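Local coordinates for CELL WALL surface anchor family protein (Streptococcus pneumoniae, PDB 2WW8), which serves as the adhesin of the pneumococcal pilus and probably attaches the bacterium to host cells through an integrin-like domain, at residues G48-K53 and T127-E132; E135-A140 and R722-I727; G187-R192 and R711-P716; A254-I259 and V338-E343; F535-G540 and T567-T572. One frame throughout, in Å; residues are numbered along the deposited sequence. Where two conformers were deposited one is given.

Contact 1: G48-K53 and T127-E132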
# COMPACT_ATOMS: atom_id res chain seq x y z
N GLY A 48 -11.58 -36.31 -11.59
CA GLY A 48 -12.09 -37.15 -10.50
C GLY A 48 -11.06 -38.06 -9.86
O GLY A 48 -10.06 -38.41 -10.49
N LYS A 49 -11.26 -38.43 -8.59
CA LYS A 49 -10.35 -39.31 -7.86
C LYS A 49 -11.00 -40.05 -6.69
O LYS A 49 -11.77 -39.45 -5.94
CB LYS A 49 -9.13 -38.56 -7.33
CG LYS A 49 -8.19 -39.46 -6.54
CD LYS A 49 -7.12 -38.65 -5.88
CE LYS A 49 -6.07 -39.50 -5.22
NZ LYS A 49 -4.81 -38.72 -5.03
N VAL A 50 -10.70 -41.34 -6.55
CA VAL A 50 -11.19 -42.14 -5.41
C VAL A 50 -10.12 -43.14 -4.96
O VAL A 50 -9.37 -43.66 -5.78
CB VAL A 50 -12.55 -42.80 -5.71
CG1 VAL A 50 -12.43 -43.89 -6.79
CG2 VAL A 50 -13.17 -43.33 -4.42
N VAL A 51 -10.03 -43.37 -3.66
CA VAL A 51 -8.99 -44.24 -3.11
C VAL A 51 -9.68 -45.30 -2.22
O VAL A 51 -10.63 -44.97 -1.50
CB VAL A 51 -7.92 -43.39 -2.34
CG1 VAL A 51 -6.96 -44.25 -1.50
CG2 VAL A 51 -7.15 -42.44 -3.29
N ILE A 52 -9.24 -46.56 -2.28
CA ILE A 52 -9.78 -47.64 -1.43
C ILE A 52 -8.70 -48.31 -0.59
O ILE A 52 -7.68 -48.76 -1.11
CB ILE A 52 -10.54 -48.75 -2.17
CG1 ILE A 52 -11.58 -48.20 -3.15
CG2 ILE A 52 -11.29 -49.60 -1.15
CD1 ILE A 52 -11.10 -48.12 -4.60
N LYS A 53 -8.94 -48.34 0.72
CA LYS A 53 -8.11 -49.04 1.69
C LYS A 53 -8.87 -50.29 2.14
O LYS A 53 -10.10 -50.23 2.26
CB LYS A 53 -7.83 -48.20 2.93
CG LYS A 53 -6.80 -47.10 2.75
CD LYS A 53 -6.44 -46.48 4.09
CE LYS A 53 -5.22 -45.60 3.90
NZ LYS A 53 -4.55 -45.42 5.22
N THR A 127 -15.82 -35.86 -6.65
CA THR A 127 -15.99 -37.32 -6.63
C THR A 127 -16.77 -37.78 -5.40
O THR A 127 -16.34 -37.58 -4.26
CB THR A 127 -14.61 -38.01 -6.60
OG1 THR A 127 -13.89 -37.67 -7.78
CG2 THR A 127 -14.77 -39.54 -6.50
N THR A 128 -17.90 -38.43 -5.65
CA THR A 128 -18.75 -38.93 -4.56
C THR A 128 -18.96 -40.45 -4.66
O THR A 128 -19.24 -40.97 -5.74
CB THR A 128 -20.11 -38.20 -4.59
OG1 THR A 128 -19.88 -36.79 -4.67
CG2 THR A 128 -20.97 -38.52 -3.37
N VAL A 129 -18.84 -41.15 -3.54
CA VAL A 129 -19.19 -42.57 -3.53
C VAL A 129 -20.59 -42.70 -2.93
O VAL A 129 -20.74 -42.48 -1.74
CB VAL A 129 -18.15 -43.38 -2.72
CG1 VAL A 129 -18.44 -44.88 -2.80
CG2 VAL A 129 -16.74 -43.08 -3.23
N GLN A 130 -21.61 -43.02 -3.75
CA GLN A 130 -23.02 -42.84 -3.36
C GLN A 130 -23.45 -43.65 -2.14
O GLN A 130 -23.05 -44.81 -2.00
CB GLN A 130 -23.98 -43.08 -4.54
CG GLN A 130 -23.99 -41.97 -5.61
CD GLN A 130 -24.63 -40.66 -5.12
OE1 GLN A 130 -23.95 -39.77 -4.57
NE2 GLN A 130 -25.94 -40.53 -5.32
N GLY A 131 -24.24 -43.04 -1.26
CA GLY A 131 -24.66 -43.66 -0.01
C GLY A 131 -23.59 -44.43 0.74
O GLY A 131 -23.80 -45.57 1.16
N GLU A 132 -22.42 -43.82 0.92
CA GLU A 132 -21.34 -44.48 1.65
C GLU A 132 -20.53 -43.53 2.55
O GLU A 132 -20.15 -42.44 2.15
CB GLU A 132 -20.41 -45.20 0.67
CG GLU A 132 -19.54 -46.29 1.30
CD GLU A 132 -20.32 -47.55 1.64
OE1 GLU A 132 -21.45 -47.71 1.13
OE2 GLU A 132 -19.78 -48.39 2.41

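Contact 2: E135-A140 and R722-I727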
# COMPACT_ATOMS: atom_id res chain seq x y z
N GLU A 135 -13.73 -41.14 4.55
CA GLU A 135 -12.93 -39.98 4.94
C GLU A 135 -12.66 -39.13 3.69
O GLU A 135 -12.35 -39.68 2.64
CB GLU A 135 -11.58 -40.37 5.57
CG GLU A 135 -11.61 -41.31 6.78
CD GLU A 135 -12.18 -40.71 8.06
OE1 GLU A 135 -12.82 -39.64 8.04
OE2 GLU A 135 -11.99 -41.32 9.13
N ASN A 136 -12.78 -37.81 3.78
CA ASN A 136 -12.27 -36.99 2.69
C ASN A 136 -10.84 -36.61 3.01
O ASN A 136 -10.58 -36.13 4.10
CB ASN A 136 -13.18 -35.81 2.47
CG ASN A 136 -14.60 -36.25 2.31
OD1 ASN A 136 -14.95 -36.95 1.36
ND2 ASN A 136 -15.44 -35.90 3.27
N ARG A 137 -9.91 -36.87 2.10
CA ARG A 137 -8.50 -36.70 2.42
C ARG A 137 -7.87 -35.44 1.79
O ARG A 137 -8.20 -35.07 0.67
CB ARG A 137 -7.74 -37.96 2.03
CG ARG A 137 -6.50 -38.21 2.88
CD ARG A 137 -6.70 -39.33 3.89
NE ARG A 137 -5.41 -39.94 4.23
CZ ARG A 137 -4.83 -40.95 3.57
NH1 ARG A 137 -5.40 -41.51 2.50
NH2 ARG A 137 -3.65 -41.40 3.99
N GLU A 138 -6.96 -34.82 2.53
CA GLU A 138 -6.18 -33.69 2.04
C GLU A 138 -5.53 -34.04 0.71
O GLU A 138 -4.87 -35.06 0.62
CB GLU A 138 -5.02 -33.37 2.97
CG GLU A 138 -5.41 -32.98 4.38
CD GLU A 138 -6.01 -31.59 4.43
OE1 GLU A 138 -5.62 -30.73 3.60
OE2 GLU A 138 -6.86 -31.36 5.31
N GLU A 139 -5.69 -33.18 -0.29
CA GLU A 139 -4.96 -33.26 -1.54
C GLU A 139 -3.95 -32.10 -1.65
O GLU A 139 -4.21 -31.02 -1.12
CB GLU A 139 -5.99 -33.23 -2.66
CG GLU A 139 -5.39 -33.39 -4.04
CD GLU A 139 -4.74 -34.76 -4.20
OE1 GLU A 139 -3.54 -34.88 -3.85
OE2 GLU A 139 -5.44 -35.68 -4.66
N ALA A 140 -2.82 -32.31 -2.32
CA ALA A 140 -1.78 -31.31 -2.48
C ALA A 140 -2.18 -30.37 -3.61
O ALA A 140 -2.82 -30.79 -4.57
CB ALA A 140 -0.46 -31.97 -2.82
N ARG A 722 -9.60 -29.79 -4.32
CA ARG A 722 -10.71 -30.54 -3.75
C ARG A 722 -10.20 -31.78 -3.01
O ARG A 722 -9.22 -32.41 -3.43
CB ARG A 722 -11.65 -30.90 -4.88
CG ARG A 722 -13.07 -31.06 -4.44
CD ARG A 722 -13.79 -31.23 -5.76
NE ARG A 722 -14.36 -29.97 -6.20
CZ ARG A 722 -15.33 -29.38 -5.52
NH1 ARG A 722 -15.75 -29.97 -4.40
NH2 ARG A 722 -15.85 -28.22 -5.92
N LYS A 723 -10.83 -32.12 -1.90
CA LYS A 723 -10.52 -33.37 -1.19
C LYS A 723 -11.08 -34.60 -1.90
O LYS A 723 -12.12 -34.55 -2.58
CB LYS A 723 -11.03 -33.35 0.24
CG LYS A 723 -10.16 -32.50 1.14
CD LYS A 723 -10.97 -32.12 2.34
CE LYS A 723 -10.30 -31.04 3.17
NZ LYS A 723 -10.56 -31.43 4.59
N TYR A 724 -10.38 -35.72 -1.75
CA TYR A 724 -10.86 -36.93 -2.41
C TYR A 724 -11.44 -37.91 -1.38
O TYR A 724 -10.99 -37.94 -0.24
CB TYR A 724 -9.79 -37.56 -3.32
CG TYR A 724 -8.61 -38.04 -2.53
CD1 TYR A 724 -8.67 -39.27 -1.86
CD2 TYR A 724 -7.46 -37.28 -2.44
CE1 TYR A 724 -7.61 -39.71 -1.12
CE2 TYR A 724 -6.37 -37.72 -1.70
CZ TYR A 724 -6.46 -38.95 -1.05
OH TYR A 724 -5.42 -39.42 -0.30
N PRO A 725 -12.45 -38.68 -1.79
CA PRO A 725 -12.98 -39.76 -0.94
C PRO A 725 -12.07 -40.99 -0.82
O PRO A 725 -11.52 -41.46 -1.82
CB PRO A 725 -14.32 -40.13 -1.60
CG PRO A 725 -14.18 -39.69 -3.02
CD PRO A 725 -13.18 -38.56 -3.08
N GLU A 726 -11.91 -41.46 0.42
CA GLU A 726 -11.23 -42.70 0.77
C GLU A 726 -12.19 -43.67 1.48
O GLU A 726 -12.60 -43.44 2.63
CB GLU A 726 -9.97 -42.42 1.59
CG GLU A 726 -9.38 -43.63 2.27
CD GLU A 726 -8.69 -43.25 3.55
OE1 GLU A 726 -7.57 -42.72 3.40
OE2 GLU A 726 -9.25 -43.48 4.66
N ILE A 727 -12.57 -44.73 0.77
CA ILE A 727 -13.29 -45.84 1.41
C ILE A 727 -12.34 -46.80 2.12
O ILE A 727 -11.32 -47.22 1.56
CB ILE A 727 -14.11 -46.70 0.45
CG1 ILE A 727 -15.06 -45.84 -0.35
CG2 ILE A 727 -14.96 -47.64 1.28
CD1 ILE A 727 -15.04 -46.18 -1.81

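Contact 3: G187-R192 and R711-P716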
# COMPACT_ATOMS: atom_id res chain seq x y z
N GLY A 187 -5.52 10.20 -10.37
CA GLY A 187 -4.99 9.95 -9.01
C GLY A 187 -4.44 8.56 -8.92
O GLY A 187 -3.53 8.22 -9.65
N THR A 188 -4.97 7.74 -8.02
CA THR A 188 -4.53 6.35 -7.96
C THR A 188 -5.76 5.47 -7.63
O THR A 188 -6.77 5.97 -7.12
CB THR A 188 -3.50 6.16 -6.83
OG1 THR A 188 -4.21 6.25 -5.59
CG2 THR A 188 -2.35 7.22 -6.87
N LEU A 189 -5.69 4.18 -7.94
CA LEU A 189 -6.70 3.27 -7.49
C LEU A 189 -5.97 1.99 -7.09
O LEU A 189 -4.79 1.80 -7.46
CB LEU A 189 -7.84 3.04 -8.52
CG LEU A 189 -7.45 2.59 -9.94
CD1 LEU A 189 -7.00 1.12 -9.88
CD2 LEU A 189 -8.58 2.73 -10.97
N SER A 190 -6.66 1.14 -6.31
CA SER A 190 -6.02 -0.09 -5.82
C SER A 190 -7.04 -1.14 -5.49
O SER A 190 -8.15 -0.82 -5.08
CB SER A 190 -5.08 0.17 -4.63
OG SER A 190 -5.80 0.32 -3.41
N LYS A 191 -6.66 -2.39 -5.67
CA LYS A 191 -7.49 -3.54 -5.32
C LYS A 191 -6.59 -4.69 -4.89
O LYS A 191 -5.59 -5.00 -5.57
CB LYS A 191 -8.32 -3.99 -6.50
CG LYS A 191 -9.31 -5.10 -6.05
CD LYS A 191 -10.44 -5.28 -7.06
CE LYS A 191 -11.22 -6.50 -6.64
NZ LYS A 191 -12.08 -6.90 -7.77
N ARG A 192 -6.89 -5.32 -3.76
CA ARG A 192 -6.07 -6.46 -3.32
C ARG A 192 -6.84 -7.33 -2.33
O ARG A 192 -7.83 -6.90 -1.76
CB ARG A 192 -4.76 -5.96 -2.66
CG ARG A 192 -4.97 -5.17 -1.36
CD ARG A 192 -3.70 -5.09 -0.56
NE ARG A 192 -3.94 -4.24 0.62
CZ ARG A 192 -3.21 -4.23 1.72
NH1 ARG A 192 -2.14 -5.01 1.76
NH2 ARG A 192 -3.51 -3.45 2.77
N ARG A 711 -11.58 3.62 -15.87
CA ARG A 711 -10.28 3.10 -15.45
C ARG A 711 -10.45 1.74 -14.74
O ARG A 711 -11.22 1.66 -13.80
CB ARG A 711 -9.62 4.07 -14.46
CG ARG A 711 -9.67 5.60 -14.82
CD ARG A 711 -9.00 5.79 -16.15
NE ARG A 711 -8.78 7.20 -16.46
CZ ARG A 711 -8.75 7.67 -17.69
NH1 ARG A 711 -8.98 6.85 -18.72
NH2 ARG A 711 -8.53 8.96 -17.91
N ASP A 712 -9.71 0.71 -15.16
CA ASP A 712 -9.69 -0.60 -14.55
C ASP A 712 -8.87 -0.68 -13.26
O ASP A 712 -7.79 -0.15 -13.17
CB ASP A 712 -9.17 -1.66 -15.54
CG ASP A 712 -10.19 -1.97 -16.62
OD1 ASP A 712 -11.19 -2.61 -16.25
OD2 ASP A 712 -10.05 -1.48 -17.78
N PHE A 713 -9.42 -1.39 -12.28
CA PHE A 713 -8.68 -1.87 -11.12
C PHE A 713 -7.96 -3.19 -11.45
O PHE A 713 -8.47 -4.02 -12.23
CB PHE A 713 -9.69 -2.21 -9.99
CG PHE A 713 -10.23 -0.99 -9.28
CD1 PHE A 713 -11.32 -0.30 -9.79
CD2 PHE A 713 -9.73 -0.65 -8.03
CE1 PHE A 713 -11.84 0.80 -9.08
CE2 PHE A 713 -10.21 0.42 -7.32
CZ PHE A 713 -11.28 1.14 -7.84
N PRO A 714 -6.82 -3.45 -10.80
CA PRO A 714 -6.20 -4.77 -11.02
C PRO A 714 -6.93 -5.87 -10.22
O PRO A 714 -7.69 -5.51 -9.32
CB PRO A 714 -4.78 -4.56 -10.49
CG PRO A 714 -4.95 -3.53 -9.40
CD PRO A 714 -6.06 -2.61 -9.85
N ILE A 715 -6.79 -7.17 -10.55
CA ILE A 715 -7.68 -8.22 -10.01
C ILE A 715 -6.94 -9.43 -9.34
O ILE A 715 -6.18 -10.12 -10.01
CB ILE A 715 -8.58 -8.83 -11.13
CG1 ILE A 715 -9.18 -7.76 -12.04
CG2 ILE A 715 -9.72 -9.62 -10.51
CD1 ILE A 715 -10.26 -7.04 -11.31
N PRO A 716 -7.21 -9.72 -8.05
CA PRO A 716 -6.69 -10.88 -7.33
C PRO A 716 -7.36 -12.18 -7.77
O PRO A 716 -8.42 -12.16 -8.42
CB PRO A 716 -7.12 -10.61 -5.88
CG PRO A 716 -7.28 -9.08 -5.82
CD PRO A 716 -8.00 -8.85 -7.13

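Contact 4: A254-I259 and V338-E343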
# COMPACT_ATOMS: atom_id res chain seq x y z
N ALA A 254 4.27 27.71 4.13
CA ALA A 254 3.27 28.22 3.19
C ALA A 254 3.91 28.30 1.77
O ALA A 254 3.31 27.89 0.79
CB ALA A 254 2.74 29.59 3.59
N THR A 255 5.15 28.80 1.68
CA THR A 255 5.84 28.90 0.39
C THR A 255 5.97 27.51 -0.28
O THR A 255 5.59 27.39 -1.47
CB THR A 255 7.20 29.60 0.55
OG1 THR A 255 6.98 30.90 1.07
CG2 THR A 255 8.04 29.71 -0.75
N ARG A 256 6.46 26.53 0.48
CA ARG A 256 6.59 25.16 -0.00
C ARG A 256 5.24 24.64 -0.52
O ARG A 256 5.28 23.97 -1.56
CB ARG A 256 7.17 24.18 1.02
CG ARG A 256 8.65 24.53 1.35
CD ARG A 256 9.12 23.64 2.51
NE ARG A 256 10.53 23.94 2.63
CZ ARG A 256 11.30 23.69 3.69
NH1 ARG A 256 10.76 23.09 4.75
NH2 ARG A 256 12.59 24.04 3.62
N SER A 257 4.14 24.91 0.19
CA SER A 257 2.83 24.38 -0.25
C SER A 257 2.35 25.09 -1.51
O SER A 257 1.81 24.44 -2.39
CB SER A 257 1.72 24.41 0.80
OG SER A 257 0.53 23.98 0.16
N LEU A 258 2.58 26.39 -1.60
CA LEU A 258 2.27 27.15 -2.81
C LEU A 258 3.08 26.64 -4.03
O LEU A 258 2.54 26.47 -5.12
CB LEU A 258 2.51 28.66 -2.58
CG LEU A 258 2.29 29.56 -3.81
CD1 LEU A 258 0.83 29.50 -4.27
CD2 LEU A 258 2.75 31.00 -3.59
N ILE A 259 4.36 26.38 -3.84
CA ILE A 259 5.18 25.76 -4.88
C ILE A 259 4.50 24.45 -5.32
O ILE A 259 4.34 24.23 -6.53
CB ILE A 259 6.61 25.51 -4.37
CG1 ILE A 259 7.27 26.88 -4.18
CG2 ILE A 259 7.37 24.63 -5.34
CD1 ILE A 259 8.59 26.78 -3.41
N VAL A 338 14.07 26.85 0.58
CA VAL A 338 13.14 27.73 1.31
C VAL A 338 13.56 27.75 2.81
O VAL A 338 13.59 26.71 3.40
CB VAL A 338 11.68 27.29 1.17
CG1 VAL A 338 10.81 28.23 1.99
CG2 VAL A 338 11.23 27.30 -0.32
N PRO A 339 13.86 28.93 3.41
CA PRO A 339 14.27 28.99 4.80
C PRO A 339 13.04 28.77 5.71
O PRO A 339 11.95 29.27 5.38
CB PRO A 339 14.80 30.42 4.94
CG PRO A 339 13.96 31.21 3.97
CD PRO A 339 13.81 30.27 2.79
N THR A 340 13.24 28.10 6.85
CA THR A 340 12.19 28.09 7.90
C THR A 340 12.66 28.72 9.23
O THR A 340 12.02 28.53 10.28
CB THR A 340 11.71 26.64 8.20
OG1 THR A 340 12.86 25.83 8.48
CG2 THR A 340 10.94 26.11 7.00
N GLU A 341 13.78 29.44 9.15
CA GLU A 341 14.37 30.16 10.29
C GLU A 341 14.88 31.46 9.72
O GLU A 341 15.15 31.53 8.49
CB GLU A 341 15.59 29.38 10.84
CG GLU A 341 15.35 27.90 11.16
CD GLU A 341 14.54 27.64 12.43
OE1 GLU A 341 14.33 28.56 13.26
OE2 GLU A 341 14.12 26.48 12.62
N ALA A 342 15.08 32.43 10.60
CA ALA A 342 15.79 33.66 10.33
C ALA A 342 16.78 33.83 11.50
O ALA A 342 16.83 33.04 12.42
CB ALA A 342 14.79 34.85 10.25
N GLU A 343 17.58 34.89 11.50
CA GLU A 343 18.65 34.99 12.46
C GLU A 343 17.96 35.34 13.80
O GLU A 343 17.31 36.39 13.89
CB GLU A 343 19.63 36.07 11.96
CG GLU A 343 20.61 36.41 13.05
CD GLU A 343 21.41 35.15 13.42
OE1 GLU A 343 21.89 34.46 12.47
OE2 GLU A 343 21.47 34.88 14.65

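Contact 5: F535-G540 and T567-T572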
# COMPACT_ATOMS: atom_id res chain seq x y z
N PHE A 535 1.23 39.95 -6.26
CA PHE A 535 0.48 39.74 -5.01
C PHE A 535 1.43 39.90 -3.81
O PHE A 535 2.55 39.39 -3.86
CB PHE A 535 -0.00 38.29 -4.98
CG PHE A 535 -0.93 37.95 -6.10
CD1 PHE A 535 -2.21 38.52 -6.15
CD2 PHE A 535 -0.54 37.07 -7.11
CE1 PHE A 535 -3.13 38.21 -7.18
CE2 PHE A 535 -1.48 36.75 -8.17
CZ PHE A 535 -2.75 37.35 -8.22
N THR A 536 1.01 40.61 -2.77
CA THR A 536 1.82 40.88 -1.60
C THR A 536 1.02 40.40 -0.39
O THR A 536 -0.15 40.81 -0.13
CB THR A 536 2.14 42.39 -1.49
OG1 THR A 536 2.72 42.80 -2.74
CG2 THR A 536 3.18 42.68 -0.37
N VAL A 537 1.63 39.48 0.33
CA VAL A 537 1.07 39.02 1.62
C VAL A 537 2.01 39.59 2.70
O VAL A 537 3.18 39.17 2.76
CB VAL A 537 0.98 37.48 1.66
CG1 VAL A 537 0.55 36.93 3.02
CG2 VAL A 537 -0.07 36.98 0.62
N GLY A 538 1.52 40.58 3.44
CA GLY A 538 2.23 41.13 4.60
C GLY A 538 1.96 40.33 5.88
O GLY A 538 0.87 39.74 6.09
N ILE A 539 2.98 40.26 6.72
CA ILE A 539 2.86 39.55 7.99
C ILE A 539 2.97 40.59 9.13
O ILE A 539 4.08 40.99 9.50
CB ILE A 539 3.91 38.47 8.16
CG1 ILE A 539 3.75 37.39 7.08
CG2 ILE A 539 3.72 37.79 9.53
CD1 ILE A 539 5.10 36.72 6.82
N GLY A 540 1.85 40.95 9.74
CA GLY A 540 1.88 41.81 10.92
C GLY A 540 2.44 43.18 10.57
O GLY A 540 3.03 43.84 11.44
N THR A 567 -2.64 41.94 1.02
CA THR A 567 -3.35 41.67 2.27
C THR A 567 -2.34 41.54 3.40
O THR A 567 -1.32 40.85 3.23
CB THR A 567 -4.17 40.38 2.20
OG1 THR A 567 -5.11 40.51 1.13
CG2 THR A 567 -4.97 40.14 3.48
N ASN A 568 -2.68 42.17 4.51
CA ASN A 568 -1.90 42.04 5.74
C ASN A 568 -2.48 40.91 6.58
O ASN A 568 -3.62 40.96 6.95
CB ASN A 568 -1.87 43.34 6.54
CG ASN A 568 -0.83 43.29 7.67
OD1 ASN A 568 0.28 42.85 7.45
ND2 ASN A 568 -1.20 43.72 8.88
N VAL A 569 -1.71 39.86 6.86
CA VAL A 569 -2.16 38.77 7.74
C VAL A 569 -1.71 39.01 9.17
O VAL A 569 -0.54 39.29 9.44
CB VAL A 569 -1.56 37.46 7.14
CG1 VAL A 569 -1.76 36.32 7.99
CG2 VAL A 569 -2.11 37.22 5.72
N THR A 570 -2.62 38.87 10.12
CA THR A 570 -2.24 39.11 11.50
C THR A 570 -2.01 37.76 12.18
O THR A 570 -1.21 37.61 13.10
CB THR A 570 -3.47 39.73 12.19
OG1 THR A 570 -3.49 41.10 11.82
CG2 THR A 570 -3.35 39.66 13.72
N ASP A 571 -2.75 36.76 11.74
CA ASP A 571 -2.59 35.43 12.26
C ASP A 571 -1.65 34.62 11.35
O ASP A 571 -2.05 34.18 10.26
CB ASP A 571 -3.99 34.85 12.35
CG ASP A 571 -3.99 33.44 12.91
OD1 ASP A 571 -2.94 32.75 12.88
OD2 ASP A 571 -5.06 32.99 13.36
N THR A 572 -0.42 34.40 11.78
CA THR A 572 0.58 33.70 10.98
C THR A 572 0.21 32.27 10.55
O THR A 572 0.84 31.71 9.69
CB THR A 572 1.94 33.64 11.73
OG1 THR A 572 1.73 32.95 12.98
CG2 THR A 572 2.50 35.04 11.94

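Contact 1: G48-K53 and T127-E132
Two sheets of a prealbumin-like (transthyretin-type) domain close on each other here: strand 48-55 belongs to one, and strand 127-129 is an outermost strand of the other. Their short segments run 40° apart and their axes come no nearer than 6.9 Å, too far for a backbone ladder, so side chains make the join. Thr127 does most of it. Thr127 CB sits 3.3 Å from Lys49 O. From there the two branches part. Thr127 OG1, anti to the carbonyl carbon and beside the backbone N (chi1 -62°), reaches the other strand and accepts a hydrogen bond from Lys49 N at 2.9 Å, fairly straight at 160°. The methyl Thr127 CG2, anti to the backbone N, turns along the same strand, lying close to Lys49 O and 4.0 Å from Val50 CB. One threonine thus offers a polar tip to a backbone N-H and an apolar tip to the valine that follows. The chain of Lys49 itself leaves the other way, fully extended, to a salt bridge with Glu139 and a cation-pi contact with Tyr724. Further along, Val50 and Val129 point toward each other's strand and cross at about a right angle, while Pro725 of strand 724-730 also packs on Thr127. The valines meet through one methyl each, Val50 CG2 lying 3.8 Å from Val129 CG2.

Contact 2: E135-A140 and R722-I727
Arg137 lays its CB over one face of the Tyr724 ring, 3.9 Å from its centroid, a CH-pi contact 28° off the normal. The two side chains run the same way from an antiparallel hydrogen-bonded pair, and the Arg137 chain bends at chi2 (105°) so that its guanidinium stands beyond the ring. There Arg137 NH1 meets Glu726 OE1 at 2.6 Å in a short salt bridge, the oxygen lying over a guanidinium face; Glu88 is a second acidic partner of NH1. The backbones pair through Glu726 N to Glu135 O (2.9 Å), Arg137 N to Tyr724 O (2.8 Å), a longer bond from Glu135 N to Glu726 O and a weak one from Tyr724 N to Arg137 O, making 135-137 an outermost strand beside 724-730. On the face opposite Arg137 lie Asn136 and Pro725. The polypeptide returns to this prealbumin-like domain after more than 580 residues, completing one sheet. With two carboxylates sharing one arginine, its charge is probably well compensated and both acids likely stay ionised.

Contact 3: G187-R192 and R711-P716
The Phe713 ring takes Leu189 over one face, with Leu189 CD2 over the ring centre, Leu189 CD1 4.1 Å from the ring centroid in a CH-pi contact and Leu189 CB 3.7 Å from Phe713 CE2. At the ring edge, near its plane, lies Ser190 O, 3.3 Å from Phe713 CE2. Leu189 has CG in the crowded position between backbone N and carbonyl carbon (chi1 54°), and Leu189 CD1 also reaches the neighbouring proline ring, 3.8 Å from Pro714 CD. The Pro716 ring presses its CG on the backbone of Arg192, 3.8 Å from Arg192 CA. Lys191, extended from CB outward, runs past Pro714 O and the Pro716 ring. Lys191 CB lies 3.3 Å from Pro714 O, a buried carbonyl with no hydrogen-bond partner in the model, and Lys191 CE is 4.0 Å from Pro716 CD. The tip NZ is covalently joined to Asn695 CG, the intramolecular Lys-Asn isopeptide bond familiar from Gram-positive pilins, and also hydrogen-bonds Thr698; Ile715 CD1 approaches NZ, the two side chains crossing obliquely. No hydrogen bond links the two segments, which run almost parallel. Strand 187-196 pairs with 171-184 and 203-218, while 711-712 is an outermost strand beside 699-701 in the Ig-like part of the chain; Leu700 of 699-701, with Leu208 and Val210 from 203-218, fills in around Phe713.

Contact 4: A254-I259 and V338-E343
Residues 254-259 form a regular alpha-helical turn, with Leu258 N bonded to Ala254 O and Ile259 N to Thr255 O, whereas 338-343 is an irregular, largely extended run that begins as helix 328-337 ends. The backbones stay apart, Arg256 CA and Val338 CA being 7.2 Å from each other. Val338 fills the interval with both methyls. Val338 CG2, beside the backbone N, meets Thr255 CG2 at 4.0 Å and faces Ile259 CD1 tip to tip at 4.1 Å; CG1, anti to the backbone N (chi1 179°), reaches Thr255 CB. The extended Arg256 chain slides past the valine in the opposite direction, its NE 3.8 Å from Val338 CB. That same NE donates a hydrogen bond to Lys335 O, so the arginine meets a carbonyl of the last turn of helix 328-337, where its positive charge would suit the negative helix end. Arg256 NH2 comes within 2.9 Å of Val338 O. Over one guanidinium face sits the Thr340 methyl, Thr340 CG2 lying 3.8 Å from Arg256 NH1. Consistent with an integrin-like von Willebrand factor A fold, Ser234 and Ser236, on the loop between strand 225-232 and helix 241-244, bind magnesium, and Thr340 O accepts from Asn239. Helix 247-263 lies between strand 225-232, whose Ile229 touches Thr255 and Ile259, and helix 328-337, whose Ile331 and Leu334 close on Ile259.

Contact 5: F535-G540 and T567-T572
Thr572 OG1 is held by two hydrogen bonds, one from Arg250 NH1 and one to Ala245 O. With the hydroxyl so gripped in the crowded position between backbone N and carbonyl carbon (chi1 59°), the methyl Thr572 CG2 is turned to Ile539 CG2, 3.9 Å away, the two side chains crossing at about a right angle. Behind this point the segments run as neighbouring parallel strands, 30° apart. Four bonds alternate between them: Thr567 N to Thr536 O, nearly along the C=O axis; Gly538 N to Thr567 O; Val569 N to Gly538 O, the shortest at 2.7 Å and nearly straight (169°) though its donor stands above the carbonyl plane; and Gly540 N to Val569 O at 2.9 Å. Strand 533-539, helix 549-558 and strand 566-569 make a beta-alpha-beta unit, and 566-569 is an outermost strand of a five-stranded parallel sheet, as expected of the Rossmann-like core of a von Willebrand factor A domain. Ile539 stands at the strand end, its side chain about 8 Å from the bound magnesium ion. On the same face, one pair back, Val537 CG1 touches Val569 CG2 at 3.8 Å, beneath Leu579 and Gln578 of helix 575-583. On the other face Asn568, with CG anti to its backbone N, brings OD1 to 3.4 Å from Gly538 C, and that oxygen accepts from Ile541 N.

In the fold
Contacts 1 and 2 belong to one prealbumin-like domain and share a sheet: strands 48-55 and 724-730 are neighbours, with Val51 O and Ile727 N 3.0 Å apart. Contact 1 is buried and joins that sheet to its partner, whereas contact 2, partly exposed at the sheet's margin, relies on ion pairs as well as backbone bonds. Contact 3 lies nearest the chain centre, buried, apolar and tied to a covalent cross-link. Contacts 4 and 5, with centres about 15 Å apart in the magnesium-binding domain, are both buried: one is helix-to-loop packing of side chains, the other a backbone ladder. Contacts 3, 4 and 5 nest within the loop closed by contact 2.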